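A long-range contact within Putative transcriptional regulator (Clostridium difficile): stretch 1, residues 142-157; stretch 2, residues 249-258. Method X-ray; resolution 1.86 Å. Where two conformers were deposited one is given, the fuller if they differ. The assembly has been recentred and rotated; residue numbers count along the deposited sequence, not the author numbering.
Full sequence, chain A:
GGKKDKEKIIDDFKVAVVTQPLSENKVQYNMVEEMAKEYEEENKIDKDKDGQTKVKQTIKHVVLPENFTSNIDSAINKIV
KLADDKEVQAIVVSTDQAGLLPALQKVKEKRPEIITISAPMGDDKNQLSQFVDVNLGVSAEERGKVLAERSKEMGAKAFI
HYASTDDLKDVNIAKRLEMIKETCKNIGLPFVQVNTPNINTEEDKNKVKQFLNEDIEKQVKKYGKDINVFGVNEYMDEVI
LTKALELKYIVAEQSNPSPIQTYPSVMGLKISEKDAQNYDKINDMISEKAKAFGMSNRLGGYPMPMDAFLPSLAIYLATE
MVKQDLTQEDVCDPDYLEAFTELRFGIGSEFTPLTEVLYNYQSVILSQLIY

Stretch 1 142-157: ERGKVLAERSKEMGAK
Stretch 2 (249-258) YIVAEQSNPS

A helix can dock against a segment that has no regular secondary structure if small apolar groups fill the middle and a single charged side chain gathers up backbone carbonyls at the end. The contact between residues 142-157 and 249-258 of this putative transcriptional regulator is a compact example, burying 533 Å² with both sides summed. Stretch 1 is helical from its first residue through Glu153; stretch 2 is extended in part but forms neither helix nor strand. The two run in opposite senses: Ala156 lies nearest Ile250 (7.1 Å between CA atoms), Ser151 nearest Ala252 (CA to CA 5.6 Å) and Arg143 nearest Asn256 (CA to CA 9.9 Å).

The apolar centre is Ala252, at phi/psi -62/-39, whose CA-to-CB bond points toward the helix. The nearest backbone approach falls here, where Ala252 CB packs against Ser151 OG at 3.6 Å. Also around Ala252 CB lie the selenium SE of the selenomethionine Met154 at 3.7 Å and Leu147 CD1 at 4.1 Å. Ser151, chi1 m, does not spend its hydroxyl on the partner; Ser151 OG donates to Leu147 O, 2.8 Å away, one turn back in its own helix. The CA-to-CB bond of Leu147 (chi1 t, chi2 p) points sideways to stretch 2, but its end comes nearer.

Ile250 extends this apolar patch past the helix end. With backbone angles of -105/137 and chi1 m, chi2 t, it places Ile250 CG2 4.0 Å from Met154 CE, while Ile250 CD1 lies 3.6 Å from Met154 O and 4.3 Å from Ala156 CB. Met154 adopts m, t, p. The backbone here turns by a Schellman motif: Gly155 has positive phi (95/14), Ala156 N bonds to Ser151 O at 3.1 Å and Gly155 N to Lys152 O at 2.9 Å. A CB on residue 155 would be jammed against the preceding carbonyl oxygen, so the turn itself calls for glycine.

Toward the other end the contact becomes polar, with Glu253 (phi/psi -150/145; chi1 m, chi2 t) at the transition. Glu253 OE1 sits 3.4 Å from Leu147 CD1 and also joins Arg143 in a salt bridge. Glu253 OE2 is 4.1 Å from Arg150 NH1, beyond salt-bridge range, but a water links them, accepting from Arg150 NH1 at 3.0 Å and donating to Glu253 OE2 at 2.6 Å.

Arg143, with chi1 t, chi2 p, chi3 t and chi4 -75°, reaches into the bend of stretch 2. Three acceptors lie near the plane of its guanidinium. Glu253 OE1 receives Arg143 NE at 2.8 Å and Arg143 NH2 at 2.9 Å; Ser255 O receives Arg143 NH1 at 2.8 Å and Arg143 NH2 at 3.0 Å; Gln254 O takes a weak bond from Arg143 NH2 at 2.8 Å. Pro257 CD covers one face, 3.6 Å from Arg143 NH2. One side chain thus binds carboxylate and backbone together, so the loop's own conformation presents much of the site.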

ATOM      1  N   GLU A 142     -11.681   0.340   7.123  1.00 25.76           N
ATOM      2  CA  GLU A 142     -11.354  -1.029   7.424  1.00 26.09           C
ATOM      3  C   GLU A 142      -9.916  -1.117   8.015  1.00 22.75           C
ATOM      4  O   GLU A 142      -9.664  -1.912   8.940  1.00 21.77           O
ATOM      5  CB  GLU A 142     -11.543  -1.908   6.188  1.00 26.71           C
ATOM      6  CG  GLU A 142     -11.277  -3.386   6.451  1.00 33.94           C
ATOM      7  CD  GLU A 142     -12.338  -4.053   7.313  1.00 33.65           C
ATOM      8  OE1 GLU A 142     -13.384  -3.422   7.623  1.00 33.71           O
ATOM      9  OE2 GLU A 142     -12.123  -5.225   7.679  1.00 32.92           O
ATOM     10  N   ARG A 143      -9.006  -0.285   7.521  1.00 18.20           N
ATOM     11  CA  ARG A 143      -7.639  -0.223   8.106  1.00 21.39           C
ATOM     12  C   ARG A 143      -7.681   0.109   9.590  1.00 22.32           C
ATOM     13  O   ARG A 143      -6.970  -0.514  10.398  1.00 24.15           O
ATOM     14  CB  ARG A 143      -6.772   0.783   7.345  1.00 18.04           C
ATOM     15  CG  ARG A 143      -5.444   1.152   8.008  1.00 23.70           C
ATOM     16  CD  ARG A 143      -4.364   0.132   7.673  1.00 23.40           C
ATOM     17  NE  ARG A 143      -3.191   0.296   8.541  1.00 24.92           N
ATOM     18  CZ  ARG A 143      -2.292   1.267   8.440  1.00 25.23           C
ATOM     19  NH1 ARG A 143      -2.391   2.185   7.486  1.00 29.12           N
ATOM     20  NH2 ARG A 143      -1.258   1.312   9.292  1.00 25.94           N
ATOM     21  N   GLY A 144      -8.488   1.103   9.952  1.00 21.77           N
ATOM     22  CA  GLY A 144      -8.628   1.507  11.357  1.00 24.54           C
ATOM     23  C   GLY A 144      -9.104   0.374  12.250  1.00 23.11           C
ATOM     24  O   GLY A 144      -8.556   0.146  13.334  1.00 22.60           O
ATOM     25  N   LYS A 145     -10.147  -0.307  11.802  1.00 20.30           N
ATOM     26  CA  LYS A 145     -10.747  -1.389  12.540  1.00 20.72           C
ATOM     27  C   LYS A 145      -9.702  -2.466  12.795  1.00 21.34           C
ATOM     28  O   LYS A 145      -9.537  -2.924  13.922  1.00 22.33           O
ATOM     29  CB  LYS A 145     -11.928  -1.952  11.759  1.00 20.11           C
ATOM     30  CG  LYS A 145     -12.667  -3.152  12.403  1.00 22.76           C
ATOM     31  CD  LYS A 145     -13.906  -3.599  11.537  1.00 22.94           C
ATOM     32  CE  LYS A 145     -14.643  -4.785  12.160  1.00 30.53           C
ATOM     33  NZ  LYS A 145     -13.839  -6.009  12.031  1.00 34.37           N
ATOM     34  N   VAL A 146      -8.958  -2.831  11.750  1.00 20.51           N
ATOM     35  CA  VAL A 146      -8.028  -3.961  11.824  1.00 21.56           C
ATOM     36  C   VAL A 146      -6.808  -3.601  12.669  1.00 20.81           C
ATOM     37  O   VAL A 146      -6.308  -4.415  13.446  1.00 20.40           O
ATOM     38  CB  VAL A 146      -7.621  -4.459  10.400  1.00 24.05           C
ATOM     39  CG1 VAL A 146      -6.470  -5.494  10.469  1.00 22.25           C
ATOM     40  CG2 VAL A 146      -8.874  -5.025   9.604  1.00 20.30           C
ATOM     41  N   LEU A 147      -6.359  -2.368  12.557  1.00 21.04           N
ATOM     42  CA  LEU A 147      -5.226  -1.882  13.388  1.00 20.24           C
ATOM     43  C   LEU A 147      -5.600  -1.889  14.895  1.00 20.01           C
ATOM     44  O   LEU A 147      -4.794  -2.259  15.755  1.00 20.27           O
ATOM     45  CB  LEU A 147      -4.808  -0.501  12.928  1.00 21.64           C
ATOM     46  CG  LEU A 147      -3.783   0.269  13.768  1.00 19.77           C
ATOM     47  CD1 LEU A 147      -2.458  -0.502  13.915  1.00 19.39           C
ATOM     48  CD2 LEU A 147      -3.576   1.665  13.119  1.00 23.94           C
ATOM     49  N   ALA A 148      -6.815  -1.469  15.219  1.00 21.85           N
ATOM     50  CA  ALA A 148      -7.314  -1.530  16.614  1.00 20.11           C
ATOM     51  C   ALA A 148      -7.349  -2.981  17.108  1.00 20.11           C
ATOM     52  O   ALA A 148      -6.872  -3.296  18.216  1.00 22.29           O
ATOM     53  CB  ALA A 148      -8.723  -0.887  16.692  1.00 17.36           C
ATOM     54  N   GLU A 149      -7.888  -3.879  16.294  1.00 19.38           N
ATOM     55  CA  GLU A 149      -7.979  -5.304  16.678  1.00 18.31           C
ATOM     56  C   GLU A 149      -6.593  -5.927  16.855  1.00 18.11           C
ATOM     57  O   GLU A 149      -6.326  -6.573  17.881  1.00 17.67           O
ATOM     58  CB  GLU A 149      -8.803  -6.088  15.665  1.00 17.76           C
ATOM     59  CG  GLU A 149     -10.258  -5.639  15.628  1.00 20.81           C
ATOM     60  CD  GLU A 149     -11.050  -6.353  14.552  1.00 25.98           C
ATOM     61  OE1 GLU A 149     -10.456  -7.189  13.868  1.00 26.72           O
ATOM     62  OE2 GLU A 149     -12.266  -6.066  14.394  1.00 32.96           O
ATOM     63  N   ARG A 150      -5.695  -5.674  15.905  1.00 17.27           N
ATOM     64  CA  ARG A 150      -4.357  -6.279  15.952  1.00 20.24           C
ATOM     65  C   ARG A 150      -3.556  -5.754  17.129  1.00 19.23           C
ATOM     66  O   ARG A 150      -2.780  -6.513  17.741  1.00 20.29           O
ATOM     67  CB  ARG A 150      -3.604  -6.112  14.606  1.00 19.14           C
ATOM     68  CG  ARG A 150      -4.145  -7.044  13.518  1.00 20.82           C
ATOM     69  CD  ARG A 150      -3.493  -6.888  12.104  1.00 21.64           C
ATOM     70  NE  ARG A 150      -4.232  -7.712  11.141  1.00 20.00           N
ATOM     71  CZ  ARG A 150      -4.001  -7.797   9.839  1.00 20.42           C
ATOM     72  NH1 ARG A 150      -2.980  -7.158   9.263  1.00 22.77           N
ATOM     73  NH2 ARG A 150      -4.798  -8.550   9.103  1.00 22.12           N
ATOM     74  N   SER A 151      -3.743  -4.469  17.464  1.00 16.92           N
ATOM     75  CA  SER A 151      -3.233  -3.891  18.706  1.00 18.82           C
ATOM     76  C   SER A 151      -3.719  -4.646  19.977  1.00 19.92           C
ATOM     77  O   SER A 151      -2.902  -5.019  20.858  1.00 17.77           O
ATOM     78  CB  SER A 151      -3.642  -2.390  18.800  1.00 20.07           C
ATOM     79  OG  SER A 151      -3.018  -1.637  17.770  1.00 27.81           O
ATOM     80  N   LYS A 152      -5.039  -4.869  20.053  1.00 19.67           N
ATOM     81  CA  LYS A 152      -5.668  -5.621  21.153  1.00 22.71           C
ATOM     82  C   LYS A 152      -5.032  -7.023  21.258  1.00 20.71           C
ATOM     83  O   LYS A 152      -4.649  -7.446  22.345  1.00 23.89           O
ATOM     84  CB  LYS A 152      -7.207  -5.741  20.951  1.00 20.94           C
ATOM     85  CG  LYS A 152      -7.983  -6.373  22.140  1.00 22.88           C
ATOM     86  CD  LYS A 152      -8.290  -5.373  23.236  1.00 25.25           C
ATOM     87  CE  LYS A 152      -8.904  -6.003  24.459  1.00 23.34           C
ATOM     88  NZ  LYS A 152      -9.594  -4.950  25.247  1.00 26.69           N
ATOM     89  N   GLU A 153      -4.868  -7.688  20.127  1.00 20.00           N
ATOM     90  CA  GLU A 153      -4.374  -9.083  20.078  1.00 23.00           C
ATOM     91  C   GLU A 153      -2.937  -9.180  20.565  1.00 24.87           C
ATOM     92  O   GLU A 153      -2.524 -10.198  21.129  1.00 24.93           O
ATOM     93  CB  GLU A 153      -4.507  -9.666  18.696  1.00 23.33           C
ATOM     94  CG  GLU A 153      -5.977  -9.756  18.288  1.00 22.90           C
ATOM     95  CD  GLU A 153      -6.215  -9.966  16.797  1.00 24.22           C
ATOM     96  OE1 GLU A 153      -5.292 -10.366  16.087  1.00 28.75           O
ATOM     97  OE2 GLU A 153      -7.351  -9.730  16.314  1.00 23.77           O
HETATM   98  N   MSE A 154      -2.199  -8.110  20.376  1.00 22.36           N
HETATM   99  CA  MSE A 154      -0.806  -8.038  20.841  1.00 24.36           C
HETATM  100  C   MSE A 154      -0.690  -7.661  22.308  1.00 24.92           C
HETATM  101  O   MSE A 154       0.427  -7.518  22.814  1.00 27.79           O
HETATM  102  CB  MSE A 154      -0.041  -7.047  19.952  1.00 22.82           C
HETATM  103  CG  MSE A 154       0.085  -7.567  18.540  1.00 22.10           C
HETATM  104 SE   MSE A 154       0.923  -6.378  17.297  0.75 22.42          SE
HETATM  105  CE  MSE A 154       2.783  -6.705  17.798  1.00 17.99           C
ATOM    106  N   GLY A 155      -1.817  -7.487  23.012  1.00 22.49           N
ATOM    107  CA  GLY A 155      -1.780  -7.204  24.443  1.00 27.03           C
ATOM    108  C   GLY A 155      -1.841  -5.741  24.839  1.00 25.74           C
ATOM    109  O   GLY A 155      -1.581  -5.403  25.996  1.00 27.49           O
ATOM    110  N   ALA A 156      -2.214  -4.863  23.908  1.00 24.80           N
ATOM    111  CA  ALA A 156      -2.307  -3.410  24.229  1.00 24.69           C
ATOM    112  C   ALA A 156      -3.352  -3.082  25.314  1.00 26.24           C
ATOM    113  O   ALA A 156      -4.514  -3.516  25.240  1.00 26.75           O
ATOM    114  CB  ALA A 156      -2.601  -2.611  22.987  1.00 24.11           C
ATOM    115  N   LYS A 157      -2.936  -2.286  26.295  1.00 26.83           N
ATOM    116  CA  LYS A 157      -3.846  -1.830  27.340  0.50 26.06           C
ATOM    117  C   LYS A 157      -4.299  -0.390  27.107  1.00 27.27           C
ATOM    118  O   LYS A 157      -5.174   0.111  27.826  1.00 26.91           O
ATOM    119  CB  LYS A 157      -3.213  -2.010  28.718  0.50 27.70           C
ATOM    120  CG  LYS A 157      -3.013  -3.469  29.105  0.50 26.86           C
ATOM    121  CD  LYS A 157      -4.281  -4.279  28.901  0.50 27.93           C
ATOM    122  CE  LYS A 157      -4.291  -5.542  29.778  0.50 34.50           C
ATOM    123  NZ  LYS A 157      -5.218  -6.591  29.238  0.50 28.82           N
ATOM    124  N   TYR A 249       7.453  -0.841  24.281  1.00 26.31           N
ATOM    125  CA  TYR A 249       6.022  -0.843  24.099  1.00 25.19           C
ATOM    126  C   TYR A 249       5.680  -1.548  22.796  1.00 23.32           C
ATOM    127  O   TYR A 249       6.541  -2.217  22.217  1.00 24.73           O
ATOM    128  CB  TYR A 249       5.450   0.595  24.200  1.00 26.18           C
ATOM    129  CG  TYR A 249       6.087   1.671  23.345  1.00 24.22           C
ATOM    130  CD1 TYR A 249       5.833   1.763  21.987  1.00 20.00           C
ATOM    131  CD2 TYR A 249       6.900   2.641  23.921  1.00 26.15           C
ATOM    132  CE1 TYR A 249       6.373   2.809  21.203  1.00 21.13           C
ATOM    133  CE2 TYR A 249       7.466   3.667  23.152  1.00 21.62           C
ATOM    134  CZ  TYR A 249       7.213   3.749  21.812  1.00 23.85           C
ATOM    135  OH  TYR A 249       7.778   4.778  21.098  1.00 25.47           O
ATOM    136  N   ILE A 250       4.431  -1.446  22.366  1.00 23.86           N
ATOM    137  CA  ILE A 250       3.978  -2.099  21.144  1.00 21.02           C
ATOM    138  C   ILE A 250       3.812  -1.097  19.994  1.00 21.89           C
ATOM    139  O   ILE A 250       3.307   0.016  20.191  1.00 20.61           O
ATOM    140  CB  ILE A 250       2.619  -2.828  21.359  1.00 22.71           C
ATOM    141  CG1 ILE A 250       2.730  -3.901  22.441  1.00 23.22           C
ATOM    142  CG2 ILE A 250       2.119  -3.449  20.095  1.00 20.47           C
ATOM    143  CD1 ILE A 250       1.398  -4.118  23.214  1.00 22.59           C
ATOM    144  N   VAL A 251       4.260  -1.491  18.809  1.00 19.61           N
ATOM    145  CA  VAL A 251       3.975  -0.757  17.569  1.00 20.47           C
ATOM    146  C   VAL A 251       3.409  -1.753  16.555  1.00 21.28           C
ATOM    147  O   VAL A 251       4.125  -2.361  15.739  1.00 19.64           O
ATOM    148  CB  VAL A 251       5.210  -0.009  17.019  1.00 19.11           C
ATOM    149  CG1 VAL A 251       4.808   0.880  15.843  1.00 21.80           C
ATOM    150  CG2 VAL A 251       5.885   0.787  18.166  1.00 21.77           C
ATOM    151  N   ALA A 252       2.088  -1.897  16.597  1.00 20.38           N
ATOM    152  CA  ALA A 252       1.419  -2.927  15.785  1.00 21.89           C
ATOM    153  C   ALA A 252       1.651  -2.656  14.290  1.00 19.44           C
ATOM    154  O   ALA A 252       1.863  -3.594  13.511  1.00 17.24           O
ATOM    155  CB  ALA A 252      -0.065  -2.963  16.110  1.00 21.29           C
ATOM    156  N   GLU A 253       1.609  -1.374  13.907  1.00 17.20           N
ATOM    157  CA  GLU A 253       1.839  -0.928  12.525  1.00 18.27           C
ATOM    158  C   GLU A 253       2.442   0.485  12.384  1.00 17.73           C
ATOM    159  O   GLU A 253       2.091   1.414  13.109  1.00 20.78           O
ATOM    160  CB  GLU A 253       0.497  -0.949  11.723  1.00 17.04           C
ATOM    161  CG  GLU A 253      -0.194  -2.292  11.673  1.00 20.12           C
ATOM    162  CD  GLU A 253      -1.456  -2.281  10.820  1.00 21.90           C
ATOM    163  OE1 GLU A 253      -1.983  -1.188  10.594  1.00 22.35           O
ATOM    164  OE2 GLU A 253      -1.932  -3.362  10.400  1.00 25.92           O
ATOM    165  N   GLN A 254       3.293   0.666  11.374  1.00 18.80           N
ATOM    166  CA  GLN A 254       3.656   2.000  10.887  1.00 18.51           C
ATOM    167  C   GLN A 254       2.399   2.671  10.291  1.00 20.35           C
ATOM    168  O   GLN A 254       1.423   1.993   9.946  1.00 19.39           O
ATOM    169  CB  GLN A 254       4.682   1.893   9.775  1.00 18.27           C
ATOM    170  CG  GLN A 254       6.048   1.258  10.183  1.00 18.24           C
ATOM    171  CD  GLN A 254       6.670   0.459   9.062  1.00 21.92           C
ATOM    172  OE1 GLN A 254       6.262  -0.675   8.795  1.00 18.89           O
ATOM    173  NE2 GLN A 254       7.640   1.059   8.369  1.00 18.08           N
ATOM    174  N   SER A 255       2.476   3.985  10.119  1.00 21.47           N
ATOM    175  CA  SER A 255       1.496   4.759   9.364  1.00 20.60           C
ATOM    176  C   SER A 255       1.011   3.978   8.140  1.00 22.11           C
ATOM    177  O   SER A 255      -0.199   3.813   7.918  1.00 23.21           O
ATOM    178  CB  SER A 255       2.099   6.122   8.986  1.00 25.26           C
ATOM    179  OG  SER A 255       3.325   6.033   8.279  1.00 21.64           O
ATOM    180  N   ASN A 256       1.967   3.495   7.361  1.00 21.45           N
ATOM    181  CA  ASN A 256       1.723   2.520   6.309  1.00 22.42           C
ATOM    182  C   ASN A 256       2.769   1.416   6.426  1.00 22.36           C
ATOM    183  O   ASN A 256       3.939   1.700   6.277  1.00 19.80           O
ATOM    184  CB  ASN A 256       1.816   3.172   4.945  1.00 22.68           C
ATOM    185  CG  ASN A 256       0.618   4.040   4.659  1.00 31.08           C
ATOM    186  OD1 ASN A 256      -0.480   3.536   4.430  1.00 35.89           O
ATOM    187  ND2 ASN A 256       0.805   5.343   4.765  1.00 27.58           N
ATOM    188  N   PRO A 257       2.348   0.170   6.720  1.00 23.04           N
ATOM    189  CA  PRO A 257       3.328  -0.913   6.886  1.00 23.53           C
ATOM    190  C   PRO A 257       4.266  -1.091   5.693  1.00 23.33           C
ATOM    191  O   PRO A 257       3.824  -1.160   4.553  1.00 19.85           O
ATOM    192  CB  PRO A 257       2.460  -2.151   7.065  1.00 23.66           C
ATOM    193  CG  PRO A 257       1.195  -1.618   7.710  1.00 27.24           C
ATOM    194  CD  PRO A 257       0.976  -0.299   6.988  1.00 22.16           C
ATOM    195  N   SER A 258       5.560  -1.111   5.993  1.00 22.54           N
ATOM    196  CA  SER A 258       6.599  -1.243   4.990  1.00 23.84           C
ATOM    197  C   SER A 258       7.928  -1.695   5.595  1.00 23.42           C
ATOM    198  O   SER A 258       8.485  -1.000   6.429  1.00 20.14           O
ATOM    199  CB  SER A 258       6.812   0.085   4.264  1.00 23.82           C
ATOM    200  OG  SER A 258       7.892  -0.056   3.366  1.00 23.39           O
TER
HETATM  201  O   HOH W   1      -0.748  -5.657  10.548  1.00 18.82           O